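Local coordinates for protein lysyl oxidase (Pichia pastoris, PDB 1W7C) that oxidises primary amines, probably including peptidyl lysine side chains, to aldehydes as a homodimeric copper- and topaquinone-dependent amine oxidase, at residues Ile554-Glu558 with Arg570-Ile574; Gly579-Arg583 with Ala598-Leu602; Thr451-Arg457 with His670-Thr676. All coordinates share one frame; numbering follows the deposited sequence. Where two conformers were deposited one is given.

Contact 1 (Ile554-Glu558 with Arg570-Ile574)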
loop_
_atom_site.group_PDB
_atom_site.type_symbol
_atom_site.label_atom_id
_atom_site.label_comp_id
_atom_site.label_asym_id
_atom_site.label_seq_id
_atom_site.Cartn_x
_atom_site.Cartn_y
_atom_site.Cartn_z
ATOM N N ILE A 554 -2.402 17.111 -3.315
ATOM C CA ILE A 554 -3.478 16.479 -2.512
ATOM C C ILE A 554 -4.803 16.837 -3.157
ATOM O O ILE A 554 -5.090 18.014 -3.353
ATOM C CB ILE A 554 -3.445 17.004 -1.034
ATOM C CG1 ILE A 554 -2.164 16.514 -0.333
ATOM C CG2 ILE A 554 -4.721 16.638 -0.258
ATOM C CD1 ILE A 554 -1.912 17.173 1.031
ATOM N N LEU A 555 -5.597 15.818 -3.473
ATOM C CA LEU A 555 -6.911 15.982 -4.133
ATOM C C LEU A 555 -8.027 15.892 -3.092
ATOM O O LEU A 555 -8.135 14.921 -2.340
ATOM C CB LEU A 555 -7.154 14.902 -5.177
ATOM C CG LEU A 555 -8.503 14.938 -5.907
ATOM C CD1 LEU A 555 -8.656 16.150 -6.720
ATOM C CD2 LEU A 555 -8.660 13.688 -6.770
ATOM N N LEU A 556 -8.889 16.903 -3.094
ATOM C CA LEU A 556 -9.976 17.024 -2.152
ATOM C C LEU A 556 -11.333 17.116 -2.829
ATOM O O LEU A 556 -11.478 17.798 -3.849
ATOM C CB LEU A 556 -9.816 18.265 -1.253
ATOM C CG LEU A 556 -8.543 18.435 -0.441
ATOM C CD1 LEU A 556 -8.559 19.746 0.308
ATOM C CD2 LEU A 556 -8.299 17.237 0.473
ATOM N N ILE A 557 -12.336 16.524 -2.181
ATOM C CA ILE A 557 -13.708 16.905 -2.354
ATOM C C ILE A 557 -14.124 17.685 -1.113
ATOM O O ILE A 557 -14.116 17.162 -0.009
ATOM C CB ILE A 557 -14.619 15.707 -2.589
ATOM C CG1 ILE A 557 -14.135 14.854 -3.782
ATOM C CG2 ILE A 557 -16.078 16.164 -2.754
ATOM C CD1 ILE A 557 -14.055 15.521 -5.110
ATOM N N GLU A 558 -14.455 18.958 -1.328
ATOM C CA GLU A 558 -14.811 19.894 -0.259
ATOM C C GLU A 558 -16.310 20.172 -0.251
ATOM O O GLU A 558 -16.954 20.224 -1.295
ATOM C CB GLU A 558 -14.139 21.267 -0.521
ATOM C CG GLU A 558 -12.623 21.256 -0.569
ATOM C CD GLU A 558 -12.050 22.636 -0.818
ATOM O OE1 GLU A 558 -12.827 23.626 -1.045
ATOM O OE2 GLU A 558 -10.779 22.775 -0.852
ATOM N N ARG A 570 -14.857 21.750 4.972
ATOM C CA ARG A 570 -14.879 20.346 5.352
ATOM C C ARG A 570 -14.570 19.534 4.099
ATOM O O ARG A 570 -15.142 19.777 3.047
ATOM C CB ARG A 570 -16.262 19.967 5.861
ATOM C CG ARG A 570 -16.675 20.690 7.123
ATOM C CD ARG A 570 -17.967 20.220 7.674
ATOM N NE ARG A 570 -17.779 18.958 8.338
ATOM C CZ ARG A 570 -18.773 18.169 8.733
ATOM N NH1 ARG A 570 -20.033 18.479 8.482
ATOM N NH2 ARG A 570 -18.500 17.088 9.398
ATOM N N ALA A 571 -13.647 18.564 4.198
ATOM C CA ALA A 571 -13.215 17.855 2.990
ATOM C C ALA A 571 -12.876 16.407 3.270
ATOM O O ALA A 571 -12.638 16.009 4.402
ATOM C CB ALA A 571 -12.022 18.567 2.360
ATOM N N TYR A 572 -12.873 15.624 2.196
ATOM C CA TYR A 572 -12.279 14.296 2.170
ATOM C C TYR A 572 -11.209 14.295 1.098
ATOM O O TYR A 572 -11.383 14.850 0.007
ATOM C CB TYR A 572 -13.323 13.171 1.928
ATOM C CG TYR A 572 -13.764 12.468 3.190
ATOM C CD1 TYR A 572 -14.587 13.095 4.120
ATOM C CD2 TYR A 572 -13.339 11.176 3.477
ATOM C CE1 TYR A 572 -14.937 12.464 5.289
ATOM C CE2 TYR A 572 -13.713 10.523 4.645
ATOM C CZ TYR A 572 -14.513 11.164 5.573
ATOM O OH TYR A 572 -14.902 10.575 6.741
ATOM N N ASN A 573 -10.087 13.671 1.451
ATOM C CA ASN A 573 -8.955 13.500 0.533
ATOM C C ASN A 573 -9.059 12.132 -0.105
ATOM O O ASN A 573 -9.160 11.140 0.604
ATOM C CB ASN A 573 -7.666 13.688 1.365
ATOM C CG ASN A 573 -6.373 13.279 0.689
ATOM O OD1 ASN A 573 -5.450 12.850 1.411
ATOM N ND2 ASN A 573 -6.239 13.468 -0.592
ATOM N N ILE A 574 -9.027 12.139 -1.440
ATOM C CA ILE A 574 -8.908 10.901 -2.229
ATOM C C ILE A 574 -7.414 10.659 -2.410
ATOM O O ILE A 574 -6.753 11.389 -3.163
ATOM C CB ILE A 574 -9.599 11.013 -3.592
ATOM C CG1 ILE A 574 -11.059 11.464 -3.441
ATOM C CG2 ILE A 574 -9.499 9.674 -4.312
ATOM C CD1 ILE A 574 -11.772 11.679 -4.772
HETATM O O HOH W 1 -4.617 13.079 -3.102
#
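Strands Ile-554 to Glu-558 and Arg-570 to Ile-574 run antiparallel with a marked twist, their N-to-C directions 143° apart and their axes 4.6 Å apart at closest approach. Ile-557 and Tyr-572 form the clear hydrogen-bonded pair: Ile-557 N gives to Tyr-572 O at 2.9 Å, and Tyr-572 N gives back to Ile-557 O. Further along, Leu-555 O is gripped twice, by Ile-574 N at 3.1 Å and by the side-chain amide ND2 of Asn-573 at 3.0 Å, the two donors coming from opposite faces of the carbonyl plane. The Asn-573 bond, 163° at the hydrogen, lies in the amide plane; CG trans to the backbone N (chi1 168°) swings the amide across. A water accepts from Leu-555 N and Asn-573 ND2 and donates to Ile-574 O, linking the strands. Both strands belong to the large antiparallel β-structure of the copper amine oxidase enzyme domain. On the face of Asn-573 and Leu-556, methyl CD2 of Leu-556 presses on Asn-573 CB at 3.7 Å, while CD1 reaches Ala-571 CB. Ile-557 and Ile-574 share the other face, CG1 of the former meeting CD1 of the latter at 4.1 Å, and here Ile-557 also packs on Leu-498 and Ile-644, two ligands of a calcium ion. Glu-558 turns its carboxylate away to Arg-534 and Ser-508, and the Tyr-572 hydroxyl bonds to Gly-450 O.

Contact 2 (Gly579-Arg583 with Ala598-Leu602)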
loop_
_atom_site.group_PDB
_atom_site.type_symbol
_atom_site.label_atom_id
_atom_site.label_comp_id
_atom_site.label_asym_id
_atom_site.label_seq_id
_atom_site.Cartn_x
_atom_site.Cartn_y
_atom_site.Cartn_z
ATOM N N GLY A 579 -1.155 0.835 -7.248
ATOM C CA GLY A 579 -1.984 0.549 -8.393
ATOM C C GLY A 579 -2.730 1.729 -8.931
ATOM O O GLY A 579 -3.769 1.602 -9.544
ATOM N N GLY A 580 -2.135 2.907 -8.780
ATOM C CA GLY A 580 -2.699 4.102 -9.341
ATOM C C GLY A 580 -2.238 4.281 -10.791
ATOM O O GLY A 580 -1.566 5.248 -11.148
ATOM N N VAL A 581 -2.667 3.346 -11.649
ATOM C CA VAL A 581 -2.312 3.312 -13.051
ATOM C C VAL A 581 -3.542 3.135 -13.929
ATOM O O VAL A 581 -4.575 2.672 -13.496
ATOM C CB VAL A 581 -1.267 2.228 -13.367
ATOM C CG1 VAL A 581 -0.010 2.358 -12.447
ATOM C CG2 VAL A 581 -1.841 0.844 -13.236
ATOM N N HIS A 582 -3.393 3.560 -15.181
ATOM C CA HIS A 582 -4.417 3.469 -16.201
ATOM C C HIS A 582 -3.877 2.730 -17.434
ATOM O O HIS A 582 -2.717 2.314 -17.459
ATOM C CB HIS A 582 -4.943 4.873 -16.562
ATOM C CG HIS A 582 -3.897 5.812 -17.062
ATOM N ND1 HIS A 582 -3.266 5.677 -18.277
ATOM C CD2 HIS A 582 -3.316 6.874 -16.460
ATOM C CE1 HIS A 582 -2.360 6.639 -18.414
ATOM N NE2 HIS A 582 -2.364 7.367 -17.318
ATOM N N ARG A 583 -4.709 2.566 -18.451
ATOM C CA ARG A 583 -4.303 1.863 -19.641
ATOM C C ARG A 583 -3.061 2.444 -20.254
ATOM O O ARG A 583 -2.911 3.663 -20.363
ATOM C CB ARG A 583 -5.396 1.905 -20.712
ATOM C CG ARG A 583 -6.619 1.059 -20.471
ATOM C CD ARG A 583 -7.706 1.324 -21.529
ATOM N NE ARG A 583 -7.298 0.860 -22.829
ATOM C CZ ARG A 583 -7.690 1.373 -23.988
ATOM N NH1 ARG A 583 -8.472 2.437 -24.036
ATOM N NH2 ARG A 583 -7.287 0.817 -25.110
ATOM N N ALA A 598 -11.005 4.425 -18.839
ATOM C CA ALA A 598 -9.819 3.698 -18.357
ATOM C C ALA A 598 -8.480 4.339 -18.742
ATOM O O ALA A 598 -7.441 3.772 -18.506
ATOM C CB ALA A 598 -9.879 2.261 -18.802
ATOM N N ARG A 599 -8.534 5.567 -19.246
ATOM C CA ARG A 599 -7.407 6.243 -19.863
ATOM C C ARG A 599 -6.683 7.270 -18.986
ATOM O O ARG A 599 -5.619 7.739 -19.393
ATOM C CB ARG A 599 -7.865 6.949 -21.138
ATOM C CG ARG A 599 -8.989 7.975 -20.942
ATOM C CD ARG A 599 -9.517 8.505 -22.245
ATOM N NE ARG A 599 -10.741 9.309 -22.058
ATOM C CZ ARG A 599 -10.740 10.590 -21.769
ATOM N NH1 ARG A 599 -9.621 11.283 -21.678
ATOM N NH2 ARG A 599 -11.892 11.208 -21.635
ATOM N N SER A 600 -7.252 7.565 -17.808
ATOM C CA SER A 600 -6.651 8.469 -16.835
ATOM C C SER A 600 -6.855 7.851 -15.476
ATOM O O SER A 600 -7.600 6.897 -15.334
ATOM C CB SER A 600 -7.314 9.849 -16.891
ATOM O OG SER A 600 -7.165 10.352 -18.216
ATOM N N ASN A 601 -6.212 8.398 -14.449
ATOM C CA ASN A 601 -6.397 7.846 -13.104
ATOM C C ASN A 601 -7.790 8.068 -12.496
ATOM O O ASN A 601 -8.297 7.223 -11.773
ATOM C CB ASN A 601 -5.340 8.375 -12.132
ATOM C CG ASN A 601 -3.937 7.949 -12.459
ATOM O OD1 ASN A 601 -3.036 8.807 -12.530
ATOM N ND2 ASN A 601 -3.714 6.668 -12.612
ATOM N N LEU A 602 -8.367 9.247 -12.770
ATOM C CA LEU A 602 -9.661 9.587 -12.213
ATOM C C LEU A 602 -10.327 10.698 -13.025
ATOM O O LEU A 602 -9.677 11.475 -13.742
ATOM C CB LEU A 602 -9.624 9.885 -10.745
ATOM C CG LEU A 602 -9.473 11.125 -9.928
ATOM C CD1 LEU A 602 -10.405 12.226 -10.204
ATOM C CD2 LEU A 602 -9.703 10.703 -8.466
HETATM O O HOH W 2 -5.627 4.688 -11.902
#
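His-582 drops its side chain onto the backbone of Ala-598 to Asn-601. Arg-599 O sits over one face of the imidazole, displaced toward the rim and 3.3 Å from ND1, too far above the ring plane for a hydrogen bond; the ND1 proton points instead to Arg-583 O, 2.9 Å away and close to that plane. With chi1 at 59°, CG lies between the backbone N and the carbonyl carbon, which stands the ring against the peptides of Arg-599 and Ser-600. Next to it, Arg-583 N makes a nearly straight bond to Ala-598 O (3.0 Å, 173°), and Arg-583 CD rests on Ala-598 CB at 3.6 Å. Two parts of the long connection between strands 569-576 and 602-606 meet here, with Gly-580 at the centre of an inverse gamma turn and Asn-601 and Leu-602 forming a classic beta bulge opposite Ile-545. The turn presents Gly-580 O to Asn-601 ND2 in a weak bond of 3.0 Å, and the same ND2 donates to a water that bonds weakly to Val-581 O. Farther out, Trp-547 N holds Asn-601 OD1, Glu-343 makes a salt bridge with Arg-583 NE, and Asn-550 of the second subunit accepts from His-582 N.

Contact 3 (Thr451-Arg457 with His670-Thr676)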
loop_
_atom_site.group_PDB
_atom_site.type_symbol
_atom_site.label_atom_id
_atom_site.label_comp_id
_atom_site.label_asym_id
_atom_site.label_seq_id
_atom_site.Cartn_x
_atom_site.Cartn_y
_atom_site.Cartn_z
ATOM N N THR A 451 -11.775 7.110 8.040
ATOM C CA THR A 451 -11.126 6.759 6.761
ATOM C C THR A 451 -11.689 5.460 6.249
ATOM O O THR A 451 -11.950 4.572 7.040
ATOM C CB THR A 451 -9.615 6.629 6.974
ATOM O OG1 THR A 451 -9.074 7.923 7.301
ATOM C CG2 THR A 451 -8.839 6.110 5.760
ATOM N N LEU A 452 -11.823 5.315 4.946
ATOM C CA LEU A 452 -12.194 4.077 4.282
ATOM C C LEU A 452 -11.141 3.772 3.206
ATOM O O LEU A 452 -10.734 4.661 2.482
ATOM C CB LEU A 452 -13.574 4.264 3.598
ATOM C CG LEU A 452 -14.075 3.244 2.562
ATOM C CD1 LEU A 452 -14.133 1.847 3.167
ATOM C CD2 LEU A 452 -15.468 3.693 2.051
ATOM N N GLU A 453 -10.756 2.505 3.097
ATOM C CA GLU A 453 -9.828 2.062 2.070
ATOM C C GLU A 453 -10.550 1.040 1.187
ATOM O O GLU A 453 -11.129 0.072 1.714
ATOM C CB GLU A 453 -8.605 1.405 2.714
ATOM C CG GLU A 453 -7.586 0.889 1.709
ATOM C CD GLU A 453 -6.563 -0.034 2.358
ATOM O OE1 GLU A 453 -5.410 0.406 2.485
ATOM O OE2 GLU A 453 -6.916 -1.184 2.780
ATOM N N VAL A 454 -10.431 1.269 -0.121
ATOM C CA VAL A 454 -10.986 0.431 -1.163
ATOM C C VAL A 454 -9.808 -0.274 -1.826
ATOM O O VAL A 454 -8.872 0.395 -2.268
ATOM C CB VAL A 454 -11.748 1.273 -2.168
ATOM C CG1 VAL A 454 -12.238 0.422 -3.335
ATOM C CG2 VAL A 454 -12.883 1.996 -1.538
ATOM N N SER A 455 -9.861 -1.607 -1.917
ATOM C CA SER A 455 -8.759 -2.311 -2.541
ATOM C C SER A 455 -9.203 -3.508 -3.346
ATOM O O SER A 455 -10.298 -4.067 -3.152
ATOM C CB SER A 455 -7.748 -2.751 -1.498
ATOM O OG SER A 455 -8.251 -3.747 -0.652
ATOM N N VAL A 456 -8.315 -3.922 -4.239
ATOM C CA VAL A 456 -8.470 -5.148 -4.988
ATOM C C VAL A 456 -7.133 -5.877 -5.040
ATOM O O VAL A 456 -6.073 -5.243 -5.087
ATOM C CB VAL A 456 -9.009 -4.880 -6.419
ATOM C CG1 VAL A 456 -8.062 -4.049 -7.243
ATOM C CG2 VAL A 456 -9.350 -6.151 -7.146
ATOM N N ARG A 457 -7.205 -7.210 -5.022
ATOM C CA ARG A 457 -6.053 -8.058 -5.303
ATOM C C ARG A 457 -6.487 -9.098 -6.332
ATOM O O ARG A 457 -7.631 -9.545 -6.317
ATOM C CB ARG A 457 -5.561 -8.760 -4.032
ATOM C CG ARG A 457 -5.116 -7.769 -2.938
ATOM C CD ARG A 457 -4.755 -8.472 -1.671
ATOM N NE ARG A 457 -4.292 -7.573 -0.614
ATOM C CZ ARG A 457 -3.039 -7.119 -0.501
ATOM N NH1 ARG A 457 -2.098 -7.479 -1.341
ATOM N NH2 ARG A 457 -2.715 -6.316 0.514
ATOM N N HIS A 670 -1.836 -5.974 -6.174
ATOM C CA HIS A 670 -2.652 -5.194 -5.231
ATOM C C HIS A 670 -2.789 -3.766 -5.705
ATOM O O HIS A 670 -1.838 -3.176 -6.218
ATOM C CB HIS A 670 -1.897 -5.126 -3.933
ATOM C CG HIS A 670 -2.591 -4.389 -2.820
ATOM N ND1 HIS A 670 -1.915 -3.510 -2.007
ATOM C CD2 HIS A 670 -3.874 -4.399 -2.372
ATOM C CE1 HIS A 670 -2.742 -3.005 -1.111
ATOM N NE2 HIS A 670 -3.936 -3.533 -1.303
ATOM N N ALA A 671 -3.979 -3.224 -5.526
ATOM C CA ALA A 671 -4.238 -1.821 -5.824
ATOM C C ALA A 671 -5.229 -1.286 -4.792
ATOM O O ALA A 671 -6.100 -2.020 -4.317
ATOM C CB ALA A 671 -4.784 -1.675 -7.216
ATOM N N SER A 672 -5.077 -0.005 -4.416
ATOM C CA SER A 672 -5.963 0.516 -3.353
ATOM C C SER A 672 -6.020 2.040 -3.456
ATOM O O SER A 672 -5.120 2.698 -4.001
ATOM C CB SER A 672 -5.482 0.138 -1.952
ATOM O OG SER A 672 -4.241 0.787 -1.643
ATOM N N PHE A 673 -7.080 2.612 -2.890
ATOM C CA PHE A 673 -7.114 4.051 -2.626
ATOM C C PHE A 673 -7.841 4.251 -1.285
ATOM O O PHE A 673 -8.562 3.366 -0.805
ATOM C CB PHE A 673 -7.789 4.898 -3.708
ATOM C CG PHE A 673 -9.262 4.591 -3.932
ATOM C CD1 PHE A 673 -10.262 5.278 -3.253
ATOM C CD2 PHE A 673 -9.638 3.668 -4.882
ATOM C CE1 PHE A 673 -11.595 5.019 -3.498
ATOM C CE2 PHE A 673 -10.965 3.417 -5.147
ATOM C CZ PHE A 673 -11.959 4.104 -4.453
ATOM N N MET A 674 -7.602 5.410 -0.676
ATOM C CA MET A 674 -8.245 5.767 0.583
ATOM C C MET A 674 -9.061 7.069 0.388
ATOM O O MET A 674 -8.729 7.925 -0.399
ATOM C CB MET A 674 -7.238 5.988 1.715
ATOM C CG MET A 674 -6.789 4.729 2.404
ATOM S SD MET A 674 -5.572 5.056 3.654
ATOM C CE MET A 674 -5.688 3.716 4.582
ATOM N N LEU A 675 -10.115 7.136 1.216
ATOM C CA LEU A 675 -10.909 8.335 1.398
ATOM C C LEU A 675 -10.722 8.693 2.867
ATOM O O LEU A 675 -11.176 7.982 3.753
ATOM C CB LEU A 675 -12.390 8.043 1.118
ATOM C CG LEU A 675 -12.669 7.450 -0.273
ATOM C CD1 LEU A 675 -14.156 7.206 -0.409
ATOM C CD2 LEU A 675 -12.141 8.308 -1.412
ATOM N N THR A 676 -10.049 9.823 3.086
ATOM C CA THR A 676 -9.651 10.189 4.446
ATOM C C THR A 676 -10.094 11.599 4.809
ATOM O O THR A 676 -10.017 12.509 3.991
ATOM C CB THR A 676 -8.144 9.925 4.685
ATOM O OG1 THR A 676 -7.837 10.010 6.099
ATOM C CG2 THR A 676 -7.266 10.916 4.001
HETATM O O HOH W 3 -6.090 -4.345 0.678
#
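Six backbone hydrogen bonds tie Leu-452, Val-454 and Val-456 reciprocally to Leu-675, Phe-673 and Ala-671, the shortest being Leu-675 N to Leu-452 O at 2.8 Å. At one end the hydroxyls of Thr-451 and Thr-676 lie side by side, OG1 to OG1 2.7 Å, and Thr-451 OG1 also bonds to Asp-449. At the other, the guanidinium of Arg-457 lies flat on the His-670 ring, planes 4° apart and centres 3.6 Å apart, CZ over CD2 and NH2 above the ring centre. A trans chi1 of -179° swings the His-670 ring over toward strand 452-458, under the guanidinium. A water bridges His-670 NE2 and Ser-455 OG; Arg-457 NH1 bonds to Phe-666 O. Val-454 CB makes a CH-pi contact over the Phe-673 ring, 3.9 Å from its centroid, and on the same face Val-456 CG1 meets Ala-671 CB at 4.0 Å. On the opposite face, that of Arg-457, Glu-453 CB touches Met-674 CG at 3.8 Å. The apolar face packs on strands 488-498 and 642-654; on the other, the stacked arginine charge, which also meets Tyr-408 of the second subunit, would probably disfavour protonation of His-670, though nearby Glu-453 may offset this.

In the fold
All three contacts lie in the copper amine oxidase enzyme domain. Contact 3 joins parts of the chain more than 200 residues apart, and contacts 1 and 2 follow one another inside the loop it closes. Contacts 1 and 3 have centres about 15 Å apart and continue one antiparallel run, 553-559, 569-576, 670-678 and 452-458, with a probable hydrogen bond from Asn-573 N to Thr-676 O where strands 569-576 and 670-678 adjoin. Contact 2 is the irregular sequel to strand 569-576; its centre is about 19 Å from that of contact 1, though Leu-602 packs on Leu-555. All three reach the second subunit, contact 1 through Ile-554 alone, so strands and connecting loop both contribute to the dimer interface.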